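Local structure of FACT complex subunit (Chaetomium thermophilum var. thermophilum, 4KHB) at the interface of chains A and B. The protein is the Spt16 subunit of FACT, seen here as its dimerisation domain, and probably acts within that histone chaperone to reorganise nucleosomes during transcription, replication and repair. Coordinates in Å, arbitrary orientation; residue numbers count along the deposited sequence, not the author numbering. Chains: chain A, Uncharacterized protein SPT16D; chain B, Uncharacterized protein POB3N.

Two patches join the dimerisation domain of Spt16 to the N-terminal part of Pob3, their C-alpha centres about 12 Å apart, and both draw on one continuous stretch of chain B. In contact 1 residues B:Leu105 to B:Trp108 pass between the N-terminal segment of chain A and its strand 43-48; in contact 2 B:Asn109 meets strand 91-100, which also pairs with chain B strand 177-184. A:Phe47 and B:Trp110 belong to both, B:Trp110 offering its ring tip to contact 1 and its CB to contact 2. Together they form one mixed loop and sheet interface uniting the PH-like domains of Spt16D and Pob3N.

Contact 1: the interface of chains A and B. Residues chain A 9-12, 46-48, 51; chain B 105-108, 110.
The A:Phe9 ring packs against aromatic side chains of both chains. From CB, a chi1 of 53° tucks CG over the main chain, flanked by N and C. CD1 then lies over one face of the A:His48 imidazole, near its rim. CE1 comes 3.7 Å from B:Trp108 CD1, where phenyl and pyrrole rings meet edge to face with planes 67° apart. At the tip, CZ lies in the plane of the B:Trp110 indole, at its edge, 3.9 Å from CH2.

The backbone of the same residue takes the indole N-H: B:Trp108 NE1 donates to A:Phe9 O at 3.2 Å, nearly straight and in the indole plane, though above the carbonyl plane. B:Trp110 CZ2 lies over one face of that indole and B:Arg106 NE over the opposite one, both toward the rim.

Next along, B:Arg106 O is gripped twice by A:Ser11, by its N at 2.8 Å and its hydroxyl OG at 3.0 Å. A:Tyr12 N donates to B:Leu105 O at 2.9 Å. All three donors sit above the carbonyl planes. On the other side, A:His48 N meets B:Gly107 O at 3.0 Å, almost straight (176° at H) and on a lone pair. Water 1 bridges A:Pro46 O and B:Trp108 O.

The chain B loop 105-108 thus runs between the N-terminal segment of chain A and its strand 43-48, held largely through backbone groups.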
loop_
_atom_site.group_PDB
_atom_site.type_symbol
_atom_site.label_atom_id
_atom_site.label_comp_id
_atom_site.label_asym_id
_atom_site.label_seq_id
_atom_site.Cartn_x
_atom_site.Cartn_y
_atom_site.Cartn_z
ATOM N N PHE A 9 -17.091 11.928 -6.385
ATOM C CA PHE A 9 -15.829 12.249 -7.037
ATOM C C PHE A 9 -15.053 10.961 -7.282
ATOM O O PHE A 9 -15.417 9.902 -6.767
ATOM C CB PHE A 9 -15.005 13.240 -6.211
ATOM C CG PHE A 9 -14.795 12.823 -4.788
ATOM C CD1 PHE A 9 -13.733 12.002 -4.436
ATOM C CD2 PHE A 9 -15.647 13.277 -3.794
ATOM C CE1 PHE A 9 -13.535 11.627 -3.120
ATOM C CE2 PHE A 9 -15.457 12.908 -2.478
ATOM C CZ PHE A 9 -14.397 12.082 -2.139
ATOM N N GLU A 10 -13.986 11.055 -8.069
ATOM C CA GLU A 10 -13.213 9.884 -8.468
ATOM C C GLU A 10 -11.843 10.326 -8.961
ATOM O O GLU A 10 -11.744 11.141 -9.881
ATOM C CB GLU A 10 -13.955 9.142 -9.584
ATOM C CG GLU A 10 -13.074 8.249 -10.443
ATOM C CD GLU A 10 -13.841 7.621 -11.588
ATOM O OE1 GLU A 10 -13.319 7.632 -12.721
ATOM O OE2 GLU A 10 -14.967 7.128 -11.359
ATOM N N SER A 11 -10.788 9.793 -8.350
ATOM C CA SER A 11 -9.433 10.189 -8.706
ATOM C C SER A 11 -9.052 9.649 -10.080
ATOM O O SER A 11 -8.847 10.414 -11.023
ATOM C CB SER A 11 -8.435 9.711 -7.648
ATOM O OG SER A 11 -8.678 10.330 -6.395
ATOM N N TYR A 12 -8.968 8.326 -10.186
ATOM C CA TYR A 12 -8.570 7.679 -11.432
ATOM C C TYR A 12 -9.516 6.536 -11.800
ATOM O O TYR A 12 -10.221 6.001 -10.940
ATOM C CB TYR A 12 -7.138 7.143 -11.322
ATOM C CG TYR A 12 -6.096 8.186 -10.984
ATOM C CD1 TYR A 12 -5.681 9.118 -11.926
ATOM C CD2 TYR A 12 -5.526 8.231 -9.720
ATOM C CE1 TYR A 12 -4.724 10.067 -11.614
ATOM C CE2 TYR A 12 -4.572 9.174 -9.399
ATOM C CZ TYR A 12 -4.176 10.088 -10.350
ATOM O OH TYR A 12 -3.226 11.029 -10.030
ATOM N N PRO A 46 -3.987 6.433 -4.256
ATOM C CA PRO A 46 -4.600 7.743 -4.494
ATOM C C PRO A 46 -5.535 8.151 -3.366
ATOM O O PRO A 46 -6.269 7.309 -2.848
ATOM C CB PRO A 46 -5.415 7.528 -5.781
ATOM C CG PRO A 46 -4.958 6.211 -6.343
ATOM C CD PRO A 46 -4.513 5.405 -5.171
ATOM N N PHE A 47 -5.500 9.425 -2.992
ATOM C CA PHE A 47 -6.501 9.993 -2.098
ATOM C C PHE A 47 -6.961 11.328 -2.668
ATOM O O PHE A 47 -6.152 12.231 -2.897
ATOM C CB PHE A 47 -5.940 10.165 -0.684
ATOM C CG PHE A 47 -5.749 8.870 0.058
ATOM C CD1 PHE A 47 -6.816 8.275 0.721
ATOM C CD2 PHE A 47 -4.509 8.249 0.096
ATOM C CE1 PHE A 47 -6.647 7.081 1.412
ATOM C CE2 PHE A 47 -4.333 7.056 0.785
ATOM C CZ PHE A 47 -5.404 6.472 1.441
ATOM N N HIS A 48 -8.262 11.446 -2.905
ATOM C CA HIS A 48 -8.818 12.652 -3.507
ATOM C C HIS A 48 -8.800 13.795 -2.502
ATOM O O HIS A 48 -8.872 13.565 -1.295
ATOM C CB HIS A 48 -10.242 12.384 -3.993
ATOM C CG HIS A 48 -10.757 13.408 -4.957
ATOM N ND1 HIS A 48 -11.264 14.624 -4.552
ATOM C CD2 HIS A 48 -10.852 13.391 -6.306
ATOM C CE1 HIS A 48 -11.646 15.314 -5.612
ATOM N NE2 HIS A 48 -11.406 14.588 -6.690
ATOM N N THR A 51 -11.375 14.417 0.284
ATOM C CA THR A 51 -11.332 13.436 1.356
ATOM C C THR A 51 -10.433 13.956 2.485
ATOM O O THR A 51 -10.473 13.458 3.616
ATOM C CB THR A 51 -10.845 12.070 0.798
ATOM O OG1 THR A 51 -11.745 11.028 1.196
ATOM C CG2 THR A 51 -9.450 11.733 1.275
ATOM N N LEU B 105 -9.184 2.693 -7.408
ATOM C CA LEU B 105 -8.461 3.885 -7.845
ATOM C C LEU B 105 -9.246 5.192 -7.684
ATOM O O LEU B 105 -8.794 6.242 -8.147
ATOM C CB LEU B 105 -8.040 3.723 -9.312
ATOM C CG LEU B 105 -7.023 2.624 -9.640
ATOM C CD1 LEU B 105 -6.782 2.544 -11.138
ATOM C CD2 LEU B 105 -5.718 2.858 -8.905
ATOM N N ARG B 106 -10.406 5.142 -7.030
ATOM C CA ARG B 106 -11.239 6.343 -6.901
ATOM C C ARG B 106 -10.710 7.355 -5.881
ATOM O O ARG B 106 -11.080 8.531 -5.913
ATOM C CB ARG B 106 -12.735 6.035 -6.713
ATOM C CG ARG B 106 -13.096 4.953 -5.716
ATOM C CD ARG B 106 -14.055 3.956 -6.363
ATOM N NE ARG B 106 -15.352 3.851 -5.696
ATOM C CZ ARG B 106 -16.480 3.501 -6.311
ATOM N NH1 ARG B 106 -16.475 3.221 -7.608
ATOM N NH2 ARG B 106 -17.614 3.425 -5.632
ATOM N N GLY B 107 -9.854 6.891 -4.974
ATOM C CA GLY B 107 -9.250 7.777 -3.997
ATOM C C GLY B 107 -10.121 8.067 -2.792
ATOM O O GLY B 107 -9.990 9.119 -2.160
ATOM N N TRP B 108 -11.020 7.139 -2.476
ATOM C CA TRP B 108 -11.877 7.280 -1.307
ATOM C C TRP B 108 -11.142 6.874 -0.036
ATOM O O TRP B 108 -10.173 6.106 -0.082
ATOM C CB TRP B 108 -13.140 6.434 -1.461
ATOM C CG TRP B 108 -14.083 6.937 -2.512
ATOM C CD1 TRP B 108 -13.857 7.951 -3.397
ATOM C CD2 TRP B 108 -15.403 6.449 -2.788
ATOM N NE1 TRP B 108 -14.956 8.124 -4.206
ATOM C CE2 TRP B 108 -15.918 7.214 -3.853
ATOM C CE3 TRP B 108 -16.197 5.437 -2.239
ATOM C CZ2 TRP B 108 -17.194 7.000 -4.377
ATOM C CZ3 TRP B 108 -17.463 5.229 -2.759
ATOM C CH2 TRP B 108 -17.948 6.007 -3.817
ATOM N N TRP B 110 -13.134 5.897 2.746
ATOM C CA TRP B 110 -14.119 5.152 3.529
ATOM C C TRP B 110 -14.438 3.784 2.931
ATOM O O TRP B 110 -14.408 3.605 1.709
ATOM C CB TRP B 110 -15.403 5.964 3.749
ATOM C CG TRP B 110 -16.225 6.219 2.521
ATOM C CD1 TRP B 110 -17.300 5.492 2.092
ATOM C CD2 TRP B 110 -16.077 7.293 1.587
ATOM N NE1 TRP B 110 -17.815 6.037 0.939
ATOM C CE2 TRP B 110 -17.075 7.155 0.608
ATOM C CE3 TRP B 110 -15.181 8.367 1.479
ATOM C CZ2 TRP B 110 -17.216 8.035 -0.464
ATOM C CZ3 TRP B 110 -15.317 9.242 0.415
ATOM C CH2 TRP B 110 -16.323 9.070 -0.542
HETATM O O HOH W 1 -8.183 5.233 -1.565
#

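Contact 2: the interface of chains A and B. Residues chain A 47, 70-71, 90-94; chain B 109-110, 122, 182-184.
Backbone pairing carries this patch, as strand 91-100 of chain A runs antiparallel to strand 177-184 of chain B. A:Phe92 bonds B:Tyr184 in both directions, its O receiving B:Tyr184 N at 2.8 Å and its N giving to B:Tyr184 O, both donors in the carbonyl planes. A:Arg94 N continues the ladder to B:Arg182 O at 2.8 Å. On the other edge, A:Val93 N donates to B:Asn109 O at 2.9 Å, and an antiparallel bridge pairs A:Phe92 with B:Trp110.

The side-chain hydrogen bonds centre on B:Asn109, whose chi1 of 72° folds CG back over its own main chain. Its amide ND2 gives to A:Leu71 O at 3.2 Å, nearly straight and in the amide plane, and to A:Val93 O at 3.3 Å; it stands above the A:Leu71 carbonyl plane but in that of A:Val93. OD1 reaches A:Leu71 O through water 2, which should restrict the rotation of the group. ND2 also lies at the edge of the A:Phe92 ring, whose plane is turned 80° from the amide.

Apolar packing flanks the strands. B:Trp110 CB lies over one face of the A:Phe92 ring, 3.5 Å from CE2, the two side chains running alongside each other. A:Val93, with CG1 anti to the backbone N, turns CG2 over the centre of the B:Phe122 ring, 3.8 Å from CZ.

A polar group meets a ring where B:Tyr184 CD1 lies over the A:Arg94 guanidinium face, planes 43° apart; these two residues and B:Arg182 are poorly ordered.

By joining strands of Spt16 and Pob3, the site extends beta structure across the heterodimer and so probably sets how the Spt16 domain sits against Pob3.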
loop_
_atom_site.group_PDB
_atom_site.type_symbol
_atom_site.label_atom_id
_atom_site.label_comp_id
_atom_site.label_asym_id
_atom_site.label_seq_id
_atom_site.Cartn_x
_atom_site.Cartn_y
_atom_site.Cartn_z
ATOM N N PHE A 47 -5.500 9.425 -2.992
ATOM C CA PHE A 47 -6.501 9.993 -2.098
ATOM C C PHE A 47 -6.961 11.328 -2.668
ATOM O O PHE A 47 -6.152 12.231 -2.897
ATOM C CB PHE A 47 -5.940 10.165 -0.684
ATOM C CG PHE A 47 -5.749 8.870 0.058
ATOM C CD1 PHE A 47 -6.816 8.275 0.721
ATOM C CD2 PHE A 47 -4.509 8.249 0.096
ATOM C CE1 PHE A 47 -6.647 7.081 1.412
ATOM C CE2 PHE A 47 -4.333 7.056 0.785
ATOM C CZ PHE A 47 -5.404 6.472 1.441
ATOM N N PHE A 70 -7.652 13.234 7.474
ATOM C CA PHE A 70 -8.750 13.044 6.538
ATOM C C PHE A 70 -10.097 13.432 7.145
ATOM O O PHE A 70 -10.239 13.496 8.367
ATOM C CB PHE A 70 -8.778 11.584 6.092
ATOM C CG PHE A 70 -7.560 11.166 5.318
ATOM C CD1 PHE A 70 -7.511 11.337 3.947
ATOM C CD2 PHE A 70 -6.467 10.602 5.961
ATOM C CE1 PHE A 70 -6.398 10.956 3.222
ATOM C CE2 PHE A 70 -5.346 10.218 5.243
ATOM C CZ PHE A 70 -5.312 10.395 3.872
ATOM N N LEU A 71 -11.088 13.674 6.291
ATOM C CA LEU A 71 -12.437 13.969 6.761
ATOM C C LEU A 71 -13.176 12.688 7.131
ATOM O O LEU A 71 -13.281 11.759 6.326
ATOM C CB LEU A 71 -13.214 14.763 5.707
ATOM C CG LEU A 71 -12.630 16.145 5.409
ATOM C CD1 LEU A 71 -13.183 16.721 4.115
ATOM C CD2 LEU A 71 -12.901 17.081 6.571
ATOM N N ALA A 90 -19.549 2.625 7.765
ATOM C CA ALA A 90 -18.270 2.703 7.067
ATOM C C ALA A 90 -17.090 2.939 8.001
ATOM O O ALA A 90 -17.181 3.703 8.964
ATOM C CB ALA A 90 -18.316 3.782 5.999
ATOM N N HIS A 91 -15.977 2.278 7.704
ATOM C CA HIS A 91 -14.722 2.560 8.380
ATOM C C HIS A 91 -14.020 3.656 7.589
ATOM O O HIS A 91 -14.168 3.729 6.369
ATOM C CB HIS A 91 -13.852 1.301 8.440
ATOM C CG HIS A 91 -14.520 0.127 9.090
ATOM N ND1 HIS A 91 -13.913 -1.106 9.200
ATOM C CD2 HIS A 91 -15.734 -0.000 9.679
ATOM C CE1 HIS A 91 -14.727 -1.944 9.817
ATOM N NE2 HIS A 91 -15.839 -1.297 10.119
ATOM N N PHE A 92 -13.253 4.500 8.269
ATOM C CA PHE A 92 -12.558 5.596 7.600
ATOM C C PHE A 92 -11.061 5.543 7.884
ATOM O O PHE A 92 -10.643 5.099 8.957
ATOM C CB PHE A 92 -13.111 6.950 8.069
ATOM C CG PHE A 92 -14.433 7.327 7.453
ATOM C CD1 PHE A 92 -15.614 6.717 7.856
ATOM C CD2 PHE A 92 -14.492 8.324 6.485
ATOM C CE1 PHE A 92 -16.830 7.081 7.287
ATOM C CE2 PHE A 92 -15.700 8.695 5.917
ATOM C CZ PHE A 92 -16.869 8.072 6.317
ATOM N N VAL A 93 -10.256 5.991 6.926
ATOM C CA VAL A 93 -8.865 6.312 7.210
ATOM C C VAL A 93 -8.901 7.710 7.810
ATOM O O VAL A 93 -9.385 8.641 7.163
ATOM C CB VAL A 93 -7.997 6.305 5.928
ATOM C CG1 VAL A 93 -6.542 6.603 6.259
ATOM C CG2 VAL A 93 -8.115 4.974 5.206
ATOM N N ARG A 94 -8.406 7.861 9.039
ATOM C CA ARG A 94 -8.468 9.151 9.723
ATOM C C ARG A 94 -7.217 9.973 9.443
ATOM O O ARG A 94 -7.300 11.169 9.150
ATOM C CB ARG A 94 -8.622 8.963 11.237
ATOM C CG ARG A 94 -9.647 9.891 11.879
ATOM C CD ARG A 94 -10.522 9.160 12.877
ATOM N NE ARG A 94 -11.689 9.939 13.287
ATOM C CZ ARG A 94 -12.162 9.959 14.529
ATOM N NH1 ARG A 94 -11.533 9.282 15.482
ATOM N NH2 ARG A 94 -13.229 10.686 14.835
ATOM N N ASN B 109 -11.602 7.394 1.099
ATOM C CA ASN B 109 -11.021 7.048 2.393
ATOM C C ASN B 109 -12.023 6.361 3.315
ATOM O O ASN B 109 -11.794 6.257 4.524
ATOM C CB ASN B 109 -10.431 8.284 3.081
ATOM C CG ASN B 109 -11.501 9.237 3.588
ATOM O OD1 ASN B 109 -12.492 9.497 2.904
ATOM N ND2 ASN B 109 -11.307 9.760 4.793
ATOM N N TRP B 110 -13.134 5.897 2.746
ATOM C CA TRP B 110 -14.119 5.152 3.529
ATOM C C TRP B 110 -14.438 3.784 2.931
ATOM O O TRP B 110 -14.408 3.605 1.709
ATOM C CB TRP B 110 -15.403 5.964 3.749
ATOM C CG TRP B 110 -16.225 6.219 2.521
ATOM C CD1 TRP B 110 -17.300 5.492 2.092
ATOM C CD2 TRP B 110 -16.077 7.293 1.587
ATOM N NE1 TRP B 110 -17.815 6.037 0.939
ATOM C CE2 TRP B 110 -17.075 7.155 0.608
ATOM C CE3 TRP B 110 -15.181 8.367 1.479
ATOM C CZ2 TRP B 110 -17.216 8.035 -0.464
ATOM C CZ3 TRP B 110 -15.317 9.242 0.415
ATOM C CH2 TRP B 110 -16.323 9.070 -0.542
ATOM N N PHE B 122 -7.684 -2.511 3.672
ATOM C CA PHE B 122 -8.735 -1.503 3.610
ATOM C C PHE B 122 -9.440 -1.578 2.260
ATOM O O PHE B 122 -8.859 -1.243 1.222
ATOM C CB PHE B 122 -8.179 -0.099 3.857
ATOM C CG PHE B 122 -9.241 0.935 4.098
ATOM C CD1 PHE B 122 -9.862 1.030 5.336
ATOM C CD2 PHE B 122 -9.619 1.811 3.089
ATOM C CE1 PHE B 122 -10.844 1.978 5.565
ATOM C CE2 PHE B 122 -10.599 2.762 3.308
ATOM C CZ PHE B 122 -11.213 2.846 4.549
ATOM N N ARG B 182 -4.040 5.755 11.131
ATOM C CA ARG B 182 -5.149 5.744 12.073
ATOM C C ARG B 182 -6.469 5.449 11.372
ATOM O O ARG B 182 -6.775 6.038 10.332
ATOM C CB ARG B 182 -5.214 7.081 12.818
ATOM C CG ARG B 182 -3.944 7.399 13.588
ATOM C CD ARG B 182 -4.099 8.628 14.461
ATOM N NE ARG B 182 -2.854 8.968 15.143
ATOM C CZ ARG B 182 -2.787 9.697 16.252
ATOM N NH1 ARG B 182 -3.896 10.170 16.804
ATOM N NH2 ARG B 182 -1.611 9.957 16.806
ATOM N N PHE B 183 -7.258 4.549 11.947
ATOM C CA PHE B 183 -8.536 4.188 11.354
ATOM C C PHE B 183 -9.662 4.568 12.302
ATOM O O PHE B 183 -9.529 4.425 13.521
ATOM C CB PHE B 183 -8.592 2.682 11.083
ATOM C CG PHE B 183 -7.598 2.208 10.062
ATOM C CD1 PHE B 183 -7.914 2.223 8.711
ATOM C CD2 PHE B 183 -6.351 1.741 10.452
ATOM C CE1 PHE B 183 -7.003 1.786 7.765
ATOM C CE2 PHE B 183 -5.433 1.302 9.514
ATOM C CZ PHE B 183 -5.760 1.325 8.167
ATOM N N TYR B 184 -10.766 5.057 11.747
ATOM C CA TYR B 184 -11.986 5.215 12.521
ATOM C C TYR B 184 -12.872 4.010 12.255
ATOM O O TYR B 184 -13.380 3.837 11.145
ATOM C CB TYR B 184 -12.710 6.511 12.156
ATOM C CG TYR B 184 -14.076 6.623 12.787
ATOM C CD1 TYR B 184 -14.211 6.913 14.137
ATOM C CD2 TYR B 184 -15.230 6.468 12.030
ATOM C CE1 TYR B 184 -15.451 7.016 14.723
ATOM C CE2 TYR B 184 -16.477 6.575 12.606
ATOM C CZ TYR B 184 -16.581 6.850 13.954
ATOM O OH TYR B 184 -17.820 6.958 14.539
HETATM O O HOH W 2 -13.974 11.593 3.570
#